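PDB 3U4K: fimbria adhesin protein from Klebsiella pneumoniae, which probably acts as a fimbrial adhesin that binds human collagen V through this receptor-binding domain. Local coordinates for residues Thr56-Met61 and Thr134-Ile139. Numbering follows the deposited sequence.
Sequences TKTWTM and TFTLDI
The hydroxyls of T58 and T136 share a hydrogen bond, OG1 to OG1, of 2.6 Å. Either one could be the donor. The two threonines form a non-hydrogen-bonded pair where antiparallel strands 53-61 and 133-141 meet in the jelly-roll beta barrel of the receptor-binding domain. Both OG1 atoms lie beside their own backbone N (chi1 -71° and -61°), and the side chains cross obliquely.

The same face of the sheet carries T56, T60, T134 and D138. T56 OG1 donates to D138 OD1 at 2.7 Å and meets it nearly along its C-O axis. The other carboxylate oxygen of D138 forms a salt bridge with R106 on strand 103-111. The aspartate thus ties three strands together and probably keeps its negative charge. Towards the other end of the ladder, T60 CG2 touches T134 CG2 at 3.7 Å.

Backbone bonds close two hydrogen-bonded pairs, K57 with L137 and W59 with F135. F135 N donates to W59 O at 2.6 Å, and W59 N to F135 O at 2.8 Å.

The opposite face is largely apolar. F135 and L137 also pack on F107 of strand 103-111, while I35 touches both W59 and F135. K57 CG lies over one face of the W59 ring, offset toward the rim. At the edge of that indole, in its plane, CZ3 of W59 meets L137 CB at 3.9 Å.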
ATOM      1  N   THR A  56      -6.124   2.921 -10.945  1.00 62.91           N
ATOM      2  CA  THR A  56      -6.276   2.041  -9.792  1.00 63.23           C
ATOM      3  C   THR A  56      -5.924   0.597 -10.157  1.00 63.68           C
ATOM      4  O   THR A  56      -6.107   0.176 -11.304  1.00 64.59           O
ATOM      5  CB  THR A  56      -7.702   2.133  -9.193  1.00 63.85           C
ATOM      6  OG1 THR A  56      -7.763   1.391  -7.971  1.00 65.97           O
ATOM      7  CG2 THR A  56      -8.754   1.596 -10.158  1.00 63.96           C
ATOM      8  N   LYS A  57      -5.404  -0.152  -9.187  1.00 64.07           N
ATOM      9  CA  LYS A  57      -5.133  -1.578  -9.386  1.00 65.39           C
ATOM     10  C   LYS A  57      -5.386  -2.387  -8.119  1.00 65.48           C
ATOM     11  O   LYS A  57      -5.042  -1.954  -7.015  1.00 66.01           O
ATOM     12  CB  LYS A  57      -3.710  -1.809  -9.894  1.00 65.45           C
ATOM     13  CG  LYS A  57      -3.547  -3.101 -10.677  1.00 66.44           C
ATOM     14  CD  LYS A  57      -2.210  -3.156 -11.401  1.00 67.04           C
ATOM     15  CE  LYS A  57      -2.303  -3.961 -12.689  1.00 67.65           C
ATOM     16  NZ  LYS A  57      -2.855  -5.326 -12.475  1.00 66.16           N
ATOM     17  N   THR A  58      -5.976  -3.567  -8.294  1.00 64.06           N
ATOM     18  CA  THR A  58      -6.367  -4.418  -7.173  1.00 63.31           C
ATOM     19  C   THR A  58      -5.805  -5.833  -7.297  1.00 62.19           C
ATOM     20  O   THR A  58      -6.002  -6.504  -8.309  1.00 62.21           O
ATOM     21  CB  THR A  58      -7.903  -4.447  -7.009  1.00 61.64           C
ATOM     22  OG1 THR A  58      -8.342  -3.182  -6.507  1.00 62.38           O
ATOM     23  CG2 THR A  58      -8.341  -5.534  -6.047  1.00 60.42           C
ATOM     24  N   TRP A  59      -5.095  -6.263  -6.258  1.00 62.15           N
ATOM     25  CA  TRP A  59      -4.632  -7.639  -6.144  1.00 64.97           C
ATOM     26  C   TRP A  59      -5.402  -8.357  -5.075  1.00 67.55           C
ATOM     27  O   TRP A  59      -5.736  -7.776  -4.040  1.00 66.91           O
ATOM     28  CB  TRP A  59      -3.149  -7.683  -5.816  1.00 64.74           C
ATOM     29  CG  TRP A  59      -2.293  -6.948  -6.810  1.00 64.31           C
ATOM     30  CD1 TRP A  59      -1.568  -7.487  -7.867  1.00 64.25           C
ATOM     31  CD2 TRP A  59      -2.041  -5.504  -6.870  1.00 65.30           C
ATOM     32  NE1 TRP A  59      -0.906  -6.505  -8.555  1.00 65.86           N
ATOM     33  CE2 TRP A  59      -1.149  -5.293  -8.013  1.00 65.36           C
ATOM     34  CE3 TRP A  59      -2.453  -4.404  -6.122  1.00 66.02           C
ATOM     35  CZ2 TRP A  59      -0.702  -4.030  -8.370  1.00 64.90           C
ATOM     36  CZ3 TRP A  59      -1.995  -3.135  -6.495  1.00 64.84           C
ATOM     37  CH2 TRP A  59      -1.138  -2.956  -7.591  1.00 63.99           C
ATOM     38  N   THR A  60      -5.695  -9.629  -5.319  1.00 70.23           N
ATOM     39  CA  THR A  60      -6.388 -10.449  -4.335  1.00 75.18           C
ATOM     40  C   THR A  60      -5.441 -11.484  -3.723  1.00 78.45           C
ATOM     41  O   THR A  60      -4.500 -11.951  -4.375  1.00 74.76           O
ATOM     42  CB  THR A  60      -7.623 -11.161  -4.938  1.00 76.02           C
ATOM     43  OG1 THR A  60      -7.203 -12.112  -5.924  1.00 76.46           O
ATOM     44  CG2 THR A  60      -8.581 -10.154  -5.578  1.00 74.23           C
HETATM   45  N   MSE A  61      -5.686 -11.819  -2.460  1.00 83.11           N
HETATM   46  CA  MSE A  61      -4.998 -12.932  -1.809  1.00 85.20           C
HETATM   47  C   MSE A  61      -6.048 -13.922  -1.393  1.00 83.12           C
HETATM   48  O   MSE A  61      -7.001 -13.563  -0.692  1.00 80.82           O
HETATM   49  CB  MSE A  61      -4.140 -12.495  -0.623  1.00 92.13           C
HETATM   50  CG  MSE A  61      -4.835 -11.504   0.305  1.00101.89           C
HETATM   51 SE   MSE A  61      -3.491 -10.695   1.494  1.00119.64          SE
HETATM   52  CE  MSE A  61      -3.721  -8.825   0.909  1.00106.17           C
ATOM     53  N   THR A 134      -8.623  -8.167  -0.686  1.00 64.99           N
ATOM     54  CA  THR A 134      -8.106  -7.430  -1.829  1.00 64.44           C
ATOM     55  C   THR A 134      -7.189  -6.331  -1.323  1.00 63.16           C
ATOM     56  O   THR A 134      -7.481  -5.695  -0.310  1.00 63.74           O
ATOM     57  CB  THR A 134      -9.232  -6.774  -2.661  1.00 64.76           C
ATOM     58  OG1 THR A 134      -9.925  -5.799  -1.866  1.00 62.97           O
ATOM     59  CG2 THR A 134     -10.215  -7.819  -3.185  1.00 63.25           C
ATOM     60  N   PHE A 135      -6.079  -6.113  -2.020  1.00 64.21           N
ATOM     61  CA  PHE A 135      -5.244  -4.940  -1.771  1.00 65.96           C
ATOM     62  C   PHE A 135      -5.375  -3.990  -2.953  1.00 64.60           C
ATOM     63  O   PHE A 135      -5.271  -4.413  -4.104  1.00 65.41           O
ATOM     64  CB  PHE A 135      -3.780  -5.329  -1.542  1.00 66.53           C
ATOM     65  CG  PHE A 135      -2.935  -4.211  -0.992  1.00 68.86           C
ATOM     66  CD1 PHE A 135      -2.818  -4.021   0.382  1.00 69.48           C
ATOM     67  CD2 PHE A 135      -2.260  -3.340  -1.845  1.00 70.60           C
ATOM     68  CE1 PHE A 135      -2.046  -2.987   0.892  1.00 69.71           C
ATOM     69  CE2 PHE A 135      -1.486  -2.304  -1.340  1.00 68.80           C
ATOM     70  CZ  PHE A 135      -1.379  -2.129   0.031  1.00 68.95           C
ATOM     71  N   THR A 136      -5.607  -2.711  -2.665  1.00 64.76           N
ATOM     72  CA  THR A 136      -5.867  -1.721  -3.717  1.00 65.29           C
ATOM     73  C   THR A 136      -4.978  -0.479  -3.626  1.00 64.38           C
ATOM     74  O   THR A 136      -4.962   0.221  -2.610  1.00 64.09           O
ATOM     75  CB  THR A 136      -7.359  -1.314  -3.753  1.00 65.22           C
ATOM     76  OG1 THR A 136      -8.160  -2.470  -4.028  1.00 65.93           O
ATOM     77  CG2 THR A 136      -7.622  -0.269  -4.828  1.00 64.11           C
ATOM     78  N   LEU A 137      -4.239  -0.228  -4.706  1.00 65.75           N
ATOM     79  CA  LEU A 137      -3.443   0.985  -4.861  1.00 65.26           C
ATOM     80  C   LEU A 137      -4.195   2.009  -5.712  1.00 66.34           C
ATOM     81  O   LEU A 137      -4.695   1.689  -6.795  1.00 65.36           O
ATOM     82  CB  LEU A 137      -2.083   0.657  -5.487  1.00 64.02           C
ATOM     83  CG  LEU A 137      -1.136   1.804  -5.861  1.00 65.38           C
ATOM     84  CD1 LEU A 137      -0.709   2.610  -4.644  1.00 65.25           C
ATOM     85  CD2 LEU A 137       0.084   1.285  -6.606  1.00 64.83           C
ATOM     86  N   ASP A 138      -4.280   3.234  -5.205  1.00 68.81           N
ATOM     87  CA  ASP A 138      -4.935   4.327  -5.916  1.00 70.89           C
ATOM     88  C   ASP A 138      -3.945   5.425  -6.262  1.00 71.28           C
ATOM     89  O   ASP A 138      -3.214   5.908  -5.393  1.00 71.06           O
ATOM     90  CB  ASP A 138      -6.074   4.917  -5.080  1.00 73.25           C
ATOM     91  CG  ASP A 138      -7.341   4.081  -5.128  1.00 76.10           C
ATOM     92  OD1 ASP A 138      -7.462   3.212  -6.020  1.00 76.83           O
ATOM     93  OD2 ASP A 138      -8.226   4.304  -4.274  1.00 77.71           O
ATOM     94  N   ILE A 139      -3.919   5.806  -7.536  1.00 70.07           N
ATOM     95  CA  ILE A 139      -3.147   6.964  -7.979  1.00 67.42           C
ATOM     96  C   ILE A 139      -4.083   8.168  -8.110  1.00 66.96           C
ATOM     97  O   ILE A 139      -5.019   8.161  -8.915  1.00 66.41           O
ATOM     98  CB  ILE A 139      -2.392   6.688  -9.294  1.00 65.90           C
ATOM     99  CG1 ILE A 139      -1.430   5.508  -9.113  1.00 63.51           C
ATOM    100  CG2 ILE A 139      -1.624   7.926  -9.735  1.00 67.78           C
ATOM    101  CD1 ILE A 139      -0.897   4.936 -10.409  1.00 61.47           C
TER